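Ferritin light chain (Trichoplusia ni, PDB 1Z6O) stores iron as the light chain of a secreted 24-subunit ferritin and probably facilitates nucleation of the ferrihydrite core inside a shell shared with heavy chains. Local coordinates at residues Glu138-Asn150 / Ile159-His171. Residues are numbered along the deposited sequence; the frame is centred on the assembly and turned at random.
With CA (calcium ion), chain Z; FE (Fe (III) ion), chain Y.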
loop_
_atom_site.group_PDB
_atom_site.type_symbol
_atom_site.label_atom_id
_atom_site.label_comp_id
_atom_site.label_asym_id
_atom_site.label_seq_id
_atom_site.Cartn_x
_atom_site.Cartn_y
_atom_site.Cartn_z
ATOM N N GLU A 138 34.930 -38.032 19.831
ATOM C CA GLU A 138 35.396 -39.413 19.774
ATOM C C GLU A 138 34.413 -40.357 20.458
ATOM O O GLU A 138 34.333 -41.537 20.106
ATOM C CB GLU A 138 36.808 -39.523 20.372
ATOM C CG GLU A 138 37.832 -38.833 19.450
ATOM C CD GLU A 138 39.254 -38.880 19.966
ATOM O OE1 GLU A 138 39.446 -39.221 21.149
ATOM O OE2 GLU A 138 40.184 -38.562 19.188
ATOM N N ARG A 139 33.661 -39.848 21.427
ATOM C CA ARG A 139 32.656 -40.686 22.076
ATOM C C ARG A 139 31.559 -40.956 21.030
ATOM O O ARG A 139 31.026 -42.059 20.959
ATOM C CB ARG A 139 32.059 -39.985 23.303
ATOM C CG ARG A 139 31.029 -40.841 24.065
ATOM C CD ARG A 139 31.689 -42.026 24.786
ATOM N NE ARG A 139 32.491 -41.586 25.929
ATOM C CZ ARG A 139 31.992 -41.219 27.110
ATOM N NH1 ARG A 139 30.675 -41.238 27.334
ATOM N NH2 ARG A 139 32.816 -40.820 28.068
ATOM N N ALA A 140 31.211 -39.960 20.214
ATOM C CA ALA A 140 30.202 -40.204 19.181
ATOM C C ALA A 140 30.725 -41.252 18.189
ATOM O O ALA A 140 29.967 -42.102 17.735
ATOM C CB ALA A 140 29.844 -38.901 18.433
ATOM N N PHE A 141 32.010 -41.184 17.843
ATOM C CA PHE A 141 32.597 -42.164 16.915
ATOM C C PHE A 141 32.481 -43.569 17.520
ATOM O O PHE A 141 32.195 -44.543 16.830
ATOM C CB PHE A 141 34.087 -41.871 16.680
ATOM C CG PHE A 141 34.364 -40.807 15.634
ATOM C CD1 PHE A 141 33.363 -39.929 15.208
ATOM C CD2 PHE A 141 35.645 -40.687 15.087
ATOM C CE1 PHE A 141 33.638 -38.934 14.241
ATOM C CE2 PHE A 141 35.931 -39.703 14.124
ATOM C CZ PHE A 141 34.919 -38.822 13.702
ATOM N N TYR A 142 32.730 -43.658 18.818
ATOM C CA TYR A 142 32.669 -44.934 19.534
ATOM C C TYR A 142 31.251 -45.529 19.521
ATOM O O TYR A 142 31.059 -46.707 19.227
ATOM C CB TYR A 142 33.133 -44.711 20.973
ATOM C CG TYR A 142 33.098 -45.951 21.824
ATOM C CD1 TYR A 142 34.061 -46.945 21.676
ATOM C CD2 TYR A 142 32.097 -46.135 22.776
ATOM C CE1 TYR A 142 34.031 -48.098 22.458
ATOM C CE2 TYR A 142 32.054 -47.284 23.564
ATOM C CZ TYR A 142 33.026 -48.260 23.398
ATOM O OH TYR A 142 32.999 -49.396 24.174
ATOM N N ILE A 143 30.251 -44.719 19.844
ATOM C CA ILE A 143 28.872 -45.213 19.850
ATOM C C ILE A 143 28.446 -45.616 18.438
ATOM O O ILE A 143 27.753 -46.624 18.238
ATOM C CB ILE A 143 27.915 -44.133 20.401
ATOM C CG1 ILE A 143 28.330 -43.779 21.834
ATOM C CG2 ILE A 143 26.463 -44.640 20.395
ATOM C CD1 ILE A 143 27.556 -42.579 22.403
ATOM N N HIS A 144 28.873 -44.829 17.456
ATOM C CA HIS A 144 28.554 -45.101 16.057
ATOM C C HIS A 144 29.135 -46.471 15.658
ATOM O O HIS A 144 28.469 -47.286 15.015
ATOM C CB HIS A 144 29.147 -43.980 15.189
ATOM C CG HIS A 144 28.769 -44.055 13.742
ATOM N ND1 HIS A 144 29.335 -44.959 12.868
ATOM C CD2 HIS A 144 27.905 -43.307 13.008
ATOM C CE1 HIS A 144 28.838 -44.765 11.656
ATOM N NE2 HIS A 144 27.969 -43.768 11.715
ATOM N N ARG A 145 30.380 -46.722 16.047
ATOM C CA ARG A 145 31.033 -47.996 15.734
ATOM C C ARG A 145 30.336 -49.162 16.467
ATOM O O ARG A 145 30.183 -50.267 15.930
ATOM C CB ARG A 145 32.514 -47.933 16.144
ATOM C CG ARG A 145 33.300 -49.134 15.664
ATOM C CD ARG A 145 34.794 -49.061 15.982
ATOM N NE ARG A 145 35.415 -50.267 15.448
ATOM C CZ ARG A 145 36.627 -50.330 14.923
ATOM N NH1 ARG A 145 37.392 -49.244 14.852
ATOM N NH2 ARG A 145 37.059 -51.487 14.437
ATOM N N GLU A 146 29.917 -48.911 17.699
ATOM C CA GLU A 146 29.218 -49.930 18.475
ATOM C C GLU A 146 27.876 -50.263 17.805
ATOM O O GLU A 146 27.423 -51.404 17.828
ATOM C CB GLU A 146 28.993 -49.402 19.896
ATOM C CG GLU A 146 28.355 -50.374 20.860
ATOM C CD GLU A 146 29.215 -51.606 21.123
ATOM O OE1 GLU A 146 30.471 -51.493 21.089
ATOM O OE2 GLU A 146 28.619 -52.678 21.376
ATOM N N ALA A 147 27.244 -49.268 17.187
ATOM C CA ALA A 147 25.955 -49.481 16.540
ATOM C C ALA A 147 26.001 -50.172 15.183
ATOM O O ALA A 147 25.029 -50.799 14.771
ATOM C CB ALA A 147 25.235 -48.126 16.364
ATOM N N THR A 148 27.123 -50.075 14.485
ATOM C CA THR A 148 27.153 -50.588 13.125
ATOM C C THR A 148 28.339 -51.449 12.763
ATOM O O THR A 148 28.498 -51.800 11.604
ATOM C CB THR A 148 27.167 -49.398 12.121
ATOM O OG1 THR A 148 28.322 -48.581 12.379
ATOM C CG2 THR A 148 25.925 -48.544 12.273
ATOM N N ARG A 149 29.159 -51.816 13.729
ATOM C CA ARG A 149 30.342 -52.554 13.359
ATOM C C ARG A 149 30.918 -53.505 14.397
ATOM O O ARG A 149 31.380 -54.583 14.052
ATOM C CB ARG A 149 31.388 -51.507 12.962
ATOM C CG ARG A 149 32.603 -52.000 12.282
ATOM C CD ARG A 149 33.424 -50.808 11.779
ATOM N NE ARG A 149 34.700 -51.296 11.301
ATOM C CZ ARG A 149 35.744 -50.541 11.020
ATOM N NH1 ARG A 149 35.678 -49.216 11.165
ATOM N NH2 ARG A 149 36.856 -51.122 10.599
ATOM N N ASN A 150 30.880 -53.127 15.665
ATOM C CA ASN A 150 31.506 -53.957 16.688
ATOM C C ASN A 150 30.846 -55.250 17.095
ATOM O O ASN A 150 31.533 -56.177 17.498
ATOM C CB ASN A 150 31.761 -53.146 17.954
ATOM C CG ASN A 150 32.850 -52.113 17.767
ATOM O OD1 ASN A 150 33.656 -52.200 16.832
ATOM N ND2 ASN A 150 32.890 -51.134 18.664
ATOM N N ILE A 159 20.460 -45.161 15.086
ATOM C CA ILE A 159 21.369 -44.484 16.017
ATOM C C ILE A 159 22.543 -43.889 15.226
ATOM O O ILE A 159 22.985 -42.770 15.493
ATOM C CB ILE A 159 21.946 -45.462 17.077
ATOM C CG1 ILE A 159 20.829 -45.948 18.010
ATOM C CG2 ILE A 159 23.068 -44.770 17.872
ATOM C CD1 ILE A 159 20.083 -44.813 18.749
ATOM N N ALA A 160 23.056 -44.634 14.249
ATOM C CA ALA A 160 24.172 -44.127 13.448
ATOM C C ALA A 160 23.816 -42.821 12.720
ATOM O O ALA A 160 24.577 -41.852 12.763
ATOM C CB ALA A 160 24.622 -45.190 12.433
ATOM N N GLN A 161 22.659 -42.791 12.058
ATOM C CA GLN A 161 22.242 -41.592 11.320
ATOM C C GLN A 161 21.953 -40.440 12.287
ATOM O O GLN A 161 22.243 -39.281 11.981
ATOM C CB GLN A 161 21.001 -41.897 10.459
ATOM C CG GLN A 161 20.311 -40.649 9.876
ATOM C CD GLN A 161 21.004 -40.029 8.648
ATOM O OE1 GLN A 161 22.192 -40.260 8.363
ATOM N NE2 GLN A 161 20.248 -39.213 7.922
ATOM N N TYR A 162 21.375 -40.751 13.446
ATOM C CA TYR A 162 21.103 -39.719 14.457
ATOM C C TYR A 162 22.432 -39.065 14.879
ATOM O O TYR A 162 22.546 -37.836 14.935
ATOM C CB TYR A 162 20.419 -40.352 15.678
ATOM C CG TYR A 162 20.316 -39.444 16.891
ATOM C CD1 TYR A 162 19.630 -38.229 16.829
ATOM C CD2 TYR A 162 20.872 -39.823 18.109
ATOM C CE1 TYR A 162 19.501 -37.409 17.971
ATOM C CE2 TYR A 162 20.746 -39.019 19.248
ATOM C CZ TYR A 162 20.064 -37.821 19.169
ATOM O OH TYR A 162 19.957 -37.043 20.298
ATOM N N LEU A 163 23.446 -39.879 15.168
ATOM C CA LEU A 163 24.748 -39.333 15.555
ATOM C C LEU A 163 25.375 -38.542 14.407
ATOM O O LEU A 163 25.928 -37.462 14.619
ATOM C CB LEU A 163 25.705 -40.456 15.983
ATOM C CG LEU A 163 25.322 -41.176 17.285
ATOM C CD1 LEU A 163 26.194 -42.423 17.460
ATOM C CD2 LEU A 163 25.494 -40.208 18.476
ATOM N N GLU A 164 25.290 -39.075 13.192
ATOM C CA GLU A 164 25.860 -38.404 12.027
ATOM C C GLU A 164 25.263 -37.022 11.823
ATOM O O GLU A 164 25.985 -36.047 11.630
ATOM C CB GLU A 164 25.630 -39.243 10.755
ATOM C CG GLU A 164 26.510 -40.503 10.707
ATOM C CD GLU A 164 26.120 -41.491 9.610
ATOM O OE1 GLU A 164 25.268 -41.169 8.755
ATOM O OE2 GLU A 164 26.676 -42.607 9.605
ATOM N N GLU A 165 23.939 -36.947 11.883
ATOM C CA GLU A 165 23.223 -35.699 11.653
ATOM C C GLU A 165 23.259 -34.674 12.786
ATOM O O GLU A 165 23.450 -33.482 12.554
ATOM C CB GLU A 165 21.753 -36.007 11.357
ATOM C CG GLU A 165 21.500 -36.766 10.067
ATOM C CD GLU A 165 21.550 -35.855 8.857
ATOM O OE1 GLU A 165 21.273 -34.652 9.031
ATOM O OE2 GLU A 165 21.845 -36.336 7.740
ATOM N N GLU A 166 23.071 -35.137 14.010
ATOM C CA GLU A 166 22.987 -34.224 15.142
ATOM C C GLU A 166 24.258 -33.937 15.908
ATOM O O GLU A 166 24.302 -32.980 16.675
ATOM C CB GLU A 166 21.932 -34.746 16.123
ATOM C CG GLU A 166 20.563 -34.920 15.497
ATOM C CD GLU A 166 20.038 -33.624 14.906
ATOM O OE1 GLU A 166 20.029 -32.600 15.627
ATOM O OE2 GLU A 166 19.637 -33.627 13.722
ATOM N N PHE A 167 25.290 -34.752 15.723
ATOM C CA PHE A 167 26.521 -34.539 16.474
ATOM C C PHE A 167 27.789 -34.458 15.641
ATOM O O PHE A 167 28.526 -33.478 15.690
ATOM C CB PHE A 167 26.706 -35.662 17.505
ATOM C CG PHE A 167 25.631 -35.694 18.557
ATOM C CD1 PHE A 167 24.414 -36.338 18.313
ATOM C CD2 PHE A 167 25.798 -35.002 19.754
ATOM C CE1 PHE A 167 23.371 -36.285 19.250
ATOM C CE2 PHE A 167 24.764 -34.939 20.697
ATOM C CZ PHE A 167 23.546 -35.583 20.440
ATOM N N ILE A 168 28.025 -35.516 14.881
ATOM C CA ILE A 168 29.237 -35.664 14.096
ATOM C C ILE A 168 29.581 -34.547 13.111
ATOM O O ILE A 168 30.722 -34.082 13.085
ATOM C CB ILE A 168 29.202 -37.058 13.421
ATOM C CG1 ILE A 168 29.356 -38.123 14.523
ATOM C CG2 ILE A 168 30.303 -37.192 12.360
ATOM C CD1 ILE A 168 29.076 -39.566 14.066
ATOM N N GLU A 169 28.618 -34.087 12.321
ATOM C CA GLU A 169 28.913 -33.020 11.362
ATOM C C GLU A 169 29.403 -31.763 12.057
ATOM O O GLU A 169 30.423 -31.190 11.679
ATOM C CB GLU A 169 27.680 -32.647 10.541
ATOM C CG GLU A 169 26.998 -33.788 9.839
ATOM C CD GLU A 169 25.818 -33.316 8.991
ATOM O OE1 GLU A 169 25.022 -32.483 9.484
ATOM O OE2 GLU A 169 25.684 -33.784 7.837
ATOM N N ASP A 170 28.683 -31.335 13.086
ATOM C CA ASP A 170 29.058 -30.115 13.787
ATOM C C ASP A 170 30.308 -30.194 14.646
ATOM O O ASP A 170 30.962 -29.177 14.867
ATOM C CB ASP A 170 27.887 -29.608 14.621
ATOM C CG ASP A 170 26.692 -29.228 13.761
ATOM O OD1 ASP A 170 26.905 -28.640 12.673
ATOM O OD2 ASP A 170 25.543 -29.511 14.171
ATOM N N HIS A 171 30.644 -31.381 15.145
ATOM C CA HIS A 171 31.854 -31.517 15.955
ATOM C C HIS A 171 33.091 -31.076 15.174
ATOM O O HIS A 171 33.966 -30.417 15.724
ATOM C CB HIS A 171 32.058 -32.975 16.404
ATOM C CG HIS A 171 31.159 -33.396 17.527
ATOM N ND1 HIS A 171 30.843 -34.717 17.772
ATOM C CD2 HIS A 171 30.520 -32.673 18.480
ATOM C CE1 HIS A 171 30.048 -34.789 18.829
ATOM N NE2 HIS A 171 29.837 -33.562 19.277
HETATM CA CA CA Z . 24.182 -40.654 6.850
HETATM FE FE FE Y . 21.058 -35.345 5.957
#
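H144 reaches across from helix 122-148 and gives the NE2 proton to E164 of helix 157-190, the one hydrogen bond between residues 138-150 and 159-171. NE2 lies 2.7 Å from E164 OE2, in a nearly straight bond (173°). The carboxylate oxygen sits in the imidazole plane, at the ring edge, and is met on its anti side, with ring and carboxylate nearly coplanar (28° apart). With CG anti to the backbone N (chi1 -174°), the ring swings over to the neighbouring helix, where it sits as a knob in the hole made by A160, L163, E164 and I168.

The metal chemistry continues through the same carboxylate. E164 OE1 binds a calcium ion, as does Q161 OE1 at 2.5 Å, and Q161 and E164 of two neighbouring subunits complete the site. The next residue, E165, binds an iron(III) ion through OE2 at 2.2 Å, together with E165 of those two subunits.

The rest is apolar packing between two antiparallel helices whose axes come within 9.2 Å. Small residues let the backbones close in: A160 CB touches T148 CG2 at 3.6 Å, and A140 CB touches both I168 CG1, at 4.0 Å, and the edge of the H171 ring. L163 CD1 presses against I143 CG2 at 3.7 Å, the two side chains crossing at about a right angle. I168 also sends CG2 to the edge of the F141 ring. Y44 of helix 37-61 touches A140 and H171, extending this packing into the ferritin four-helix bundle.

Were H144 an alanine, E164 OE2 would probably lose its donor, leaving the carboxylate only calcium among these partners, and a gap would open in the hole. H144 is thus a second-shell residue: it and calcium hold different oxygens of E164, consistent with its steadying the carboxylate's rotation at this threefold junction.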